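Local structure of designed protein (Trypanosoma brucei, 6IEV) at residues A[38-44]-A[94-100]; A[28-32]-A[82-87]. The protein is a designed thioredoxin-fold protein, apparently studied for how hydrophobic, partially buried side chains affect stability at high temperature. One frame throughout, in Å; residues are numbered along the deposited sequence.

Contact 1 (A[38-44]-A[94-100]); sequences NRISVIV and TFVIEKG
Strand 40-44 runs antiparallel to strand 94-99, with axes 4.6 Å apart and N-to-C directions at 159°, and Ser41-Glu98 and Ile43-Val96 form hydrogen-bonded pairs joined by two N-H···O bonds each. Between them sits the non-hydrogen-bonded pair Val42-Ile97; there Val42 CA and Ile97 CA each donate a C-H toward a carbonyl of the partner strand. At Val44-Phe95 the two side chains run alongside each other off the same face. Because Val44 CG2 is anti to the backbone N, it comes over one face of the ring, 3.4 Å from Phe95 CE1. These are central strands of the thioredoxin sheet: strand 70-76 flanks one, strand 102-108 the other. The face bearing Val42, Val44, Phe95 and Ile97 is covered by helices 53-66 and 112-123, with Phe95 reaching Leu60 and Leu115. Farther along that face Ile40 CG2 meets Ile97 CG2 at 3.7 Å, the two side chains crossing obliquely, while Ile40 CG1 rests against Lys99 CD. Lys99 then bends at its last two torsions (chi4 67°), which brings NZ within 2.9 Å of Asn38 O, in the carbonyl plane and on a lone pair.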
loop_
_atom_site.group_PDB
_atom_site.type_symbol
_atom_site.label_atom_id
_atom_site.label_comp_id
_atom_site.label_asym_id
_atom_site.label_seq_id
_atom_site.Cartn_x
_atom_site.Cartn_y
_atom_site.Cartn_z
ATOM N N ASN A 38 -16.258 14.279 5.239
ATOM C CA ASN A 38 -15.360 14.822 4.231
ATOM C C ASN A 38 -14.219 13.875 3.889
ATOM O O ASN A 38 -13.441 14.167 2.977
ATOM C CB ASN A 38 -14.803 16.168 4.692
ATOM C CG ASN A 38 -15.656 17.330 4.233
ATOM O OD1 ASN A 38 -16.057 18.179 5.034
ATOM N ND2 ASN A 38 -15.951 17.368 2.934
ATOM N N ARG A 39 -14.138 12.722 4.545
ATOM C CA ARG A 39 -13.325 11.633 4.034
ATOM C C ARG A 39 -13.946 11.041 2.773
ATOM O O ARG A 39 -15.110 11.271 2.447
ATOM C CB ARG A 39 -13.159 10.544 5.089
ATOM C CG ARG A 39 -12.415 11.009 6.329
ATOM C CD ARG A 39 -12.744 10.159 7.554
ATOM N NE ARG A 39 -12.239 8.788 7.448
ATOM C CZ ARG A 39 -10.979 8.431 7.672
ATOM N NH1 ARG A 39 -10.080 9.342 8.026
ATOM N NH2 ARG A 39 -10.617 7.162 7.549
ATOM N N ILE A 40 -13.132 10.301 2.039
ATOM C CA ILE A 40 -13.579 9.597 0.849
ATOM C C ILE A 40 -14.149 8.253 1.279
ATOM O O ILE A 40 -13.510 7.499 2.027
ATOM C CB ILE A 40 -12.431 9.430 -0.155
ATOM C CG1 ILE A 40 -12.072 10.792 -0.758
ATOM C CG2 ILE A 40 -12.784 8.413 -1.232
ATOM C CD1 ILE A 40 -11.185 10.687 -1.966
ATOM N N SER A 41 -15.374 7.975 0.844
ATOM C CA SER A 41 -16.044 6.712 1.098
ATOM C C SER A 41 -16.096 5.878 -0.179
ATOM O O SER A 41 -16.410 6.393 -1.260
ATOM C CB SER A 41 -17.468 6.960 1.616
ATOM O OG SER A 41 -17.529 8.110 2.442
ATOM N N VAL A 42 -15.835 4.584 -0.050
ATOM C CA VAL A 42 -15.985 3.639 -1.149
ATOM C C VAL A 42 -17.044 2.616 -0.765
ATOM O O VAL A 42 -16.908 1.932 0.256
ATOM C CB VAL A 42 -14.666 2.923 -1.460
ATOM C CG1 VAL A 42 -14.890 1.955 -2.611
ATOM C CG2 VAL A 42 -13.539 3.937 -1.734
ATOM N N ILE A 43 -18.089 2.496 -1.578
ATOM C CA ILE A 43 -19.227 1.635 -1.264
ATOM C C ILE A 43 -19.360 0.596 -2.360
ATOM O O ILE A 43 -19.428 0.941 -3.543
ATOM C CB ILE A 43 -20.538 2.430 -1.133
ATOM C CG1 ILE A 43 -20.318 3.683 -0.294
ATOM C CG2 ILE A 43 -21.650 1.551 -0.557
ATOM C CD1 ILE A 43 -21.129 4.861 -0.809
ATOM N N VAL A 44 -19.393 -0.664 -1.974
ATOM C CA VAL A 44 -19.671 -1.741 -2.906
ATOM C C VAL A 44 -21.125 -2.168 -2.704
ATOM O O VAL A 44 -21.561 -2.425 -1.572
ATOM C CB VAL A 44 -18.697 -2.919 -2.726
ATOM C CG1 VAL A 44 -18.891 -3.620 -1.401
ATOM C CG2 VAL A 44 -18.863 -3.904 -3.857
ATOM N N THR A 94 -21.412 -3.054 -8.031
ATOM C CA THR A 94 -21.016 -1.713 -8.431
ATOM C C THR A 94 -20.320 -1.040 -7.261
ATOM O O THR A 94 -20.728 -1.203 -6.108
ATOM C CB THR A 94 -22.219 -0.862 -8.884
ATOM O OG1 THR A 94 -22.803 -1.456 -10.041
ATOM C CG2 THR A 94 -21.787 0.558 -9.233
ATOM N N PHE A 95 -19.272 -0.288 -7.572
ATOM C CA PHE A 95 -18.564 0.532 -6.612
ATOM C C PHE A 95 -18.918 1.993 -6.826
ATOM O O PHE A 95 -18.924 2.473 -7.958
ATOM C CB PHE A 95 -17.060 0.341 -6.768
ATOM C CG PHE A 95 -16.601 -1.053 -6.472
ATOM C CD1 PHE A 95 -16.274 -1.417 -5.178
ATOM C CD2 PHE A 95 -16.506 -2.002 -7.483
ATOM C CE1 PHE A 95 -15.850 -2.699 -4.890
ATOM C CE2 PHE A 95 -16.076 -3.289 -7.208
ATOM C CZ PHE A 95 -15.755 -3.639 -5.906
ATOM N N VAL A 96 -19.172 2.708 -5.735
ATOM C CA VAL A 96 -19.405 4.147 -5.762
ATOM C C VAL A 96 -18.371 4.816 -4.866
ATOM O O VAL A 96 -18.094 4.333 -3.761
ATOM C CB VAL A 96 -20.827 4.499 -5.293
ATOM C CG1 VAL A 96 -20.987 6.011 -5.184
ATOM C CG2 VAL A 96 -21.882 3.893 -6.250
ATOM N N ILE A 97 -17.780 5.901 -5.347
ATOM C CA ILE A 97 -16.836 6.681 -4.559
ATOM C C ILE A 97 -17.476 8.019 -4.234
ATOM O O ILE A 97 -17.896 8.744 -5.142
ATOM C CB ILE A 97 -15.499 6.865 -5.291
ATOM C CG1 ILE A 97 -14.947 5.497 -5.680
ATOM C CG2 ILE A 97 -14.508 7.605 -4.400
ATOM C CD1 ILE A 97 -13.683 5.569 -6.507
ATOM N N GLU A 98 -17.522 8.360 -2.947
ATOM C CA GLU A 98 -18.194 9.565 -2.495
ATOM C C GLU A 98 -17.286 10.372 -1.582
ATOM O O GLU A 98 -16.404 9.830 -0.910
ATOM C CB GLU A 98 -19.486 9.234 -1.753
ATOM C CG GLU A 98 -20.585 8.686 -2.660
ATOM C CD GLU A 98 -21.930 9.337 -2.410
ATOM O OE1 GLU A 98 -22.608 9.700 -3.396
ATOM O OE2 GLU A 98 -22.305 9.487 -1.229
ATOM N N LYS A 99 -17.540 11.675 -1.537
ATOM C CA LYS A 99 -16.892 12.561 -0.581
ATOM C C LYS A 99 -17.858 13.691 -0.276
ATOM O O LYS A 99 -18.428 14.277 -1.200
ATOM C CB LYS A 99 -15.570 13.102 -1.133
ATOM C CG LYS A 99 -14.886 14.126 -0.252
ATOM C CD LYS A 99 -13.429 14.315 -0.672
ATOM C CE LYS A 99 -12.975 15.763 -0.477
ATOM N NZ LYS A 99 -12.927 16.161 0.959
ATOM N N GLY A 100 -18.096 13.940 1.006
ATOM C CA GLY A 100 -19.060 14.969 1.384
ATOM C C GLY A 100 -20.420 14.804 0.744
ATOM O O GLY A 100 -21.041 15.795 0.329
#

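Contact 2 (A[28-32]-A[82-87])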
loop_
_atom_site.group_PDB
_atom_site.type_symbol
_atom_site.label_atom_id
_atom_site.label_comp_id
_atom_site.label_asym_id
_atom_site.label_seq_id
_atom_site.Cartn_x
_atom_site.Cartn_y
_atom_site.Cartn_z
ATOM N N LEU A 28 -30.321 2.961 4.550
ATOM C CA LEU A 28 -30.003 4.187 3.827
ATOM C C LEU A 28 -29.616 5.306 4.786
ATOM O O LEU A 28 -28.622 6.011 4.560
ATOM C CB LEU A 28 -31.191 4.585 2.946
ATOM C CG LEU A 28 -30.966 5.789 2.036
ATOM C CD1 LEU A 28 -29.743 5.581 1.161
ATOM C CD2 LEU A 28 -32.181 6.033 1.195
ATOM N N GLU A 29 -30.313 5.407 5.919
ATOM C CA GLU A 29 -29.988 6.453 6.879
ATOM C C GLU A 29 -28.570 6.285 7.423
ATOM O O GLU A 29 -27.823 7.261 7.537
ATOM C CB GLU A 29 -30.989 6.449 8.035
ATOM C CG GLU A 29 -30.704 7.531 9.061
ATOM C CD GLU A 29 -30.716 8.926 8.438
ATOM O OE1 GLU A 29 -31.544 9.158 7.521
ATOM O OE2 GLU A 29 -29.886 9.777 8.847
ATOM N N GLU A 30 -28.165 5.056 7.735
ATOM C CA GLU A 30 -26.785 4.858 8.159
ATOM C C GLU A 30 -25.822 5.213 7.037
ATOM O O GLU A 30 -24.796 5.851 7.272
ATOM C CB GLU A 30 -26.561 3.420 8.618
ATOM C CG GLU A 30 -25.118 3.168 9.049
ATOM C CD GLU A 30 -24.842 1.694 9.338
ATOM O OE1 GLU A 30 -23.811 1.391 9.955
ATOM O OE2 GLU A 30 -25.650 0.832 8.934
ATOM N N LEU A 31 -26.147 4.826 5.804
ATOM C CA LEU A 31 -25.235 5.067 4.691
ATOM C C LEU A 31 -25.074 6.560 4.408
ATOM O O LEU A 31 -23.970 7.022 4.106
ATOM C CB LEU A 31 -25.733 4.326 3.446
ATOM C CG LEU A 31 -24.921 4.473 2.156
ATOM C CD1 LEU A 31 -23.426 4.312 2.428
ATOM C CD2 LEU A 31 -25.379 3.457 1.139
ATOM N N ARG A 32 -26.165 7.329 4.491
ATOM C CA ARG A 32 -26.072 8.760 4.211
ATOM C C ARG A 32 -25.283 9.501 5.281
ATOM O O ARG A 32 -24.517 10.413 4.962
ATOM C CB ARG A 32 -27.468 9.362 4.077
ATOM C CG ARG A 32 -28.209 8.903 2.842
ATOM C CD ARG A 32 -29.563 9.593 2.727
ATOM N NE ARG A 32 -29.459 11.027 2.469
ATOM C CZ ARG A 32 -30.506 11.843 2.370
ATOM N NH1 ARG A 32 -31.748 11.371 2.504
ATOM N NH2 ARG A 32 -30.310 13.134 2.131
ATOM N N GLU A 82 -33.945 0.467 -0.736
ATOM C CA GLU A 82 -33.913 1.927 -0.696
ATOM C C GLU A 82 -32.502 2.473 -0.996
ATOM O O GLU A 82 -32.354 3.495 -1.683
ATOM C CB GLU A 82 -34.521 2.315 0.645
ATOM C CG GLU A 82 -35.750 1.367 0.606
ATOM C CD GLU A 82 -36.174 0.866 1.993
ATOM O OE1 GLU A 82 -35.451 -0.039 2.467
ATOM O OE2 GLU A 82 -37.293 1.149 2.432
ATOM N N ALA A 83 -31.448 1.810 -0.498
ATOM C CA ALA A 83 -30.102 2.277 -0.842
ATOM C C ALA A 83 -29.791 2.011 -2.312
ATOM O O ALA A 83 -29.194 2.855 -2.988
ATOM C CB ALA A 83 -29.040 1.614 0.044
ATOM N N ARG A 84 -30.226 0.860 -2.838
ATOM C CA ARG A 84 -30.066 0.592 -4.268
ATOM C C ARG A 84 -30.743 1.665 -5.118
ATOM O O ARG A 84 -30.181 2.129 -6.118
ATOM C CB ARG A 84 -30.624 -0.788 -4.632
ATOM C CG ARG A 84 -30.131 -1.280 -5.992
ATOM C CD ARG A 84 -31.132 -2.168 -6.668
ATOM N NE ARG A 84 -32.410 -1.477 -6.854
ATOM C CZ ARG A 84 -32.647 -0.578 -7.805
ATOM N NH1 ARG A 84 -31.686 -0.257 -8.663
ATOM N NH2 ARG A 84 -33.842 -0.003 -7.905
ATOM N N GLU A 85 -31.975 2.030 -4.765
ATOM C CA GLU A 85 -32.696 3.049 -5.523
ATOM C C GLU A 85 -32.019 4.412 -5.400
ATOM O O GLU A 85 -31.848 5.119 -6.399
ATOM C CB GLU A 85 -34.154 3.125 -5.039
ATOM C CG GLU A 85 -35.059 1.979 -5.503
ATOM C CD GLU A 85 -36.370 1.883 -4.700
ATOM O OE1 GLU A 85 -36.716 2.851 -3.985
ATOM O OE2 GLU A 85 -37.055 0.836 -4.780
ATOM N N TRP A 86 -31.623 4.786 -4.180
ATOM C CA TRP A 86 -31.115 6.128 -3.923
ATOM C C TRP A 86 -29.869 6.429 -4.740
ATOM O O TRP A 86 -29.686 7.551 -5.214
ATOM C CB TRP A 86 -30.797 6.289 -2.436
ATOM C CG TRP A 86 -30.317 7.662 -2.094
ATOM C CD1 TRP A 86 -29.035 8.151 -2.196
ATOM C CD2 TRP A 86 -31.116 8.735 -1.608
ATOM N NE1 TRP A 86 -28.998 9.463 -1.795
ATOM C CE2 TRP A 86 -30.264 9.845 -1.430
ATOM C CE3 TRP A 86 -32.472 8.867 -1.301
ATOM C CZ2 TRP A 86 -30.727 11.064 -0.951
ATOM C CZ3 TRP A 86 -32.927 10.072 -0.828
ATOM C CH2 TRP A 86 -32.058 11.156 -0.653
ATOM N N TYR A 87 -28.976 5.461 -4.857
ATOM C CA TYR A 87 -27.744 5.620 -5.610
ATOM C C TYR A 87 -27.866 5.160 -7.053
ATOM O O TYR A 87 -26.850 5.086 -7.751
ATOM C CB TYR A 87 -26.608 4.874 -4.896
ATOM C CG TYR A 87 -26.121 5.626 -3.691
ATOM C CD1 TYR A 87 -26.790 5.528 -2.477
ATOM C CD2 TYR A 87 -25.007 6.451 -3.765
ATOM C CE1 TYR A 87 -26.357 6.233 -1.367
ATOM C CE2 TYR A 87 -24.562 7.150 -2.659
ATOM C CZ TYR A 87 -25.238 7.038 -1.465
ATOM O OH TYR A 87 -24.812 7.733 -0.358
#
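Trp86 meets both Leu28 and Arg32 where helix 28-32 faces helix 82-86. These are two helices on the same face of the thioredoxin-fold sheet; their short axes are 10.1 Å apart at the closest and inclined at 50°. Trp86 CB leaves its helix toward the other one and at once touches both methyls of Leu28, with CD1 at 3.8 Å from Trp86 CB. With CG anti to the backbone N (chi1 -178°), the indole extends across that leucine, the two side chains meeting at about a right angle. Trp86 CG is still close to Leu28 CD1, but CD2 and CE3 belong to the other methyl: Leu28 CD2 lies 3.8 Å from Trp86 CE3. Farther out, the six-membered ring of the indole passes to Arg32, whose guanidinium turns a face to it. Trp86 CE2 skirts Arg32 NE, and CZ2 lies 3.4 Å above the guanidinium plane, centred on the group. The two planes are tilted by 29°, and at the tip Trp86 CH2 comes to 3.2 Å from Arg32 NH1, a tight approach. Arg32 CD stands over one face of the indole, displaced from the ring centre, and the bend at chi3 turns NE and the guanidinium toward CZ2.

Nearer the sheet the contact is mostly aliphatic. Ala83 CB receives Leu28 CD1 and Leu31 CD2, each at 4.2 Å, and also touches Val75 of strand 70-76, as does Leu31. Tyr87, the first residue to leave helical geometry, extends its ring toward helix 28-32 along the sheet side of the pair: Leu28 CD1 approaches the ring edge, whereas Leu31 CD2 is 3.9 Å from Tyr87 CE1. In the plane of that ring, at its edge, lies Ala83 O, which also accepts the hydrogen bond from Tyr87 N at 3.2 Å.

Contacts 1 and 2 have centres about 12 Å apart and meet on the sheet face that carries Ile43, Val96 and Glu98. Helix 28-35 leads into strand 40-46 and helix 81-86 into strand 94-99, and each strand is touched by the helix before it or by the residue that ends that helix. Leu31 CD1 rests 4.0 Å from Ile43 CD1, and Tyr87 CD2 lies 4.3 Å from Val96 CG1. One polar link accompanies this packing: Tyr87 OH is 3.2 Å from Glu98 OE2, probably a hydrogen bond, which would give the buried carboxylate a partner. The chain contains no cysteine, so the dithiol active site of classical thioredoxins is absent.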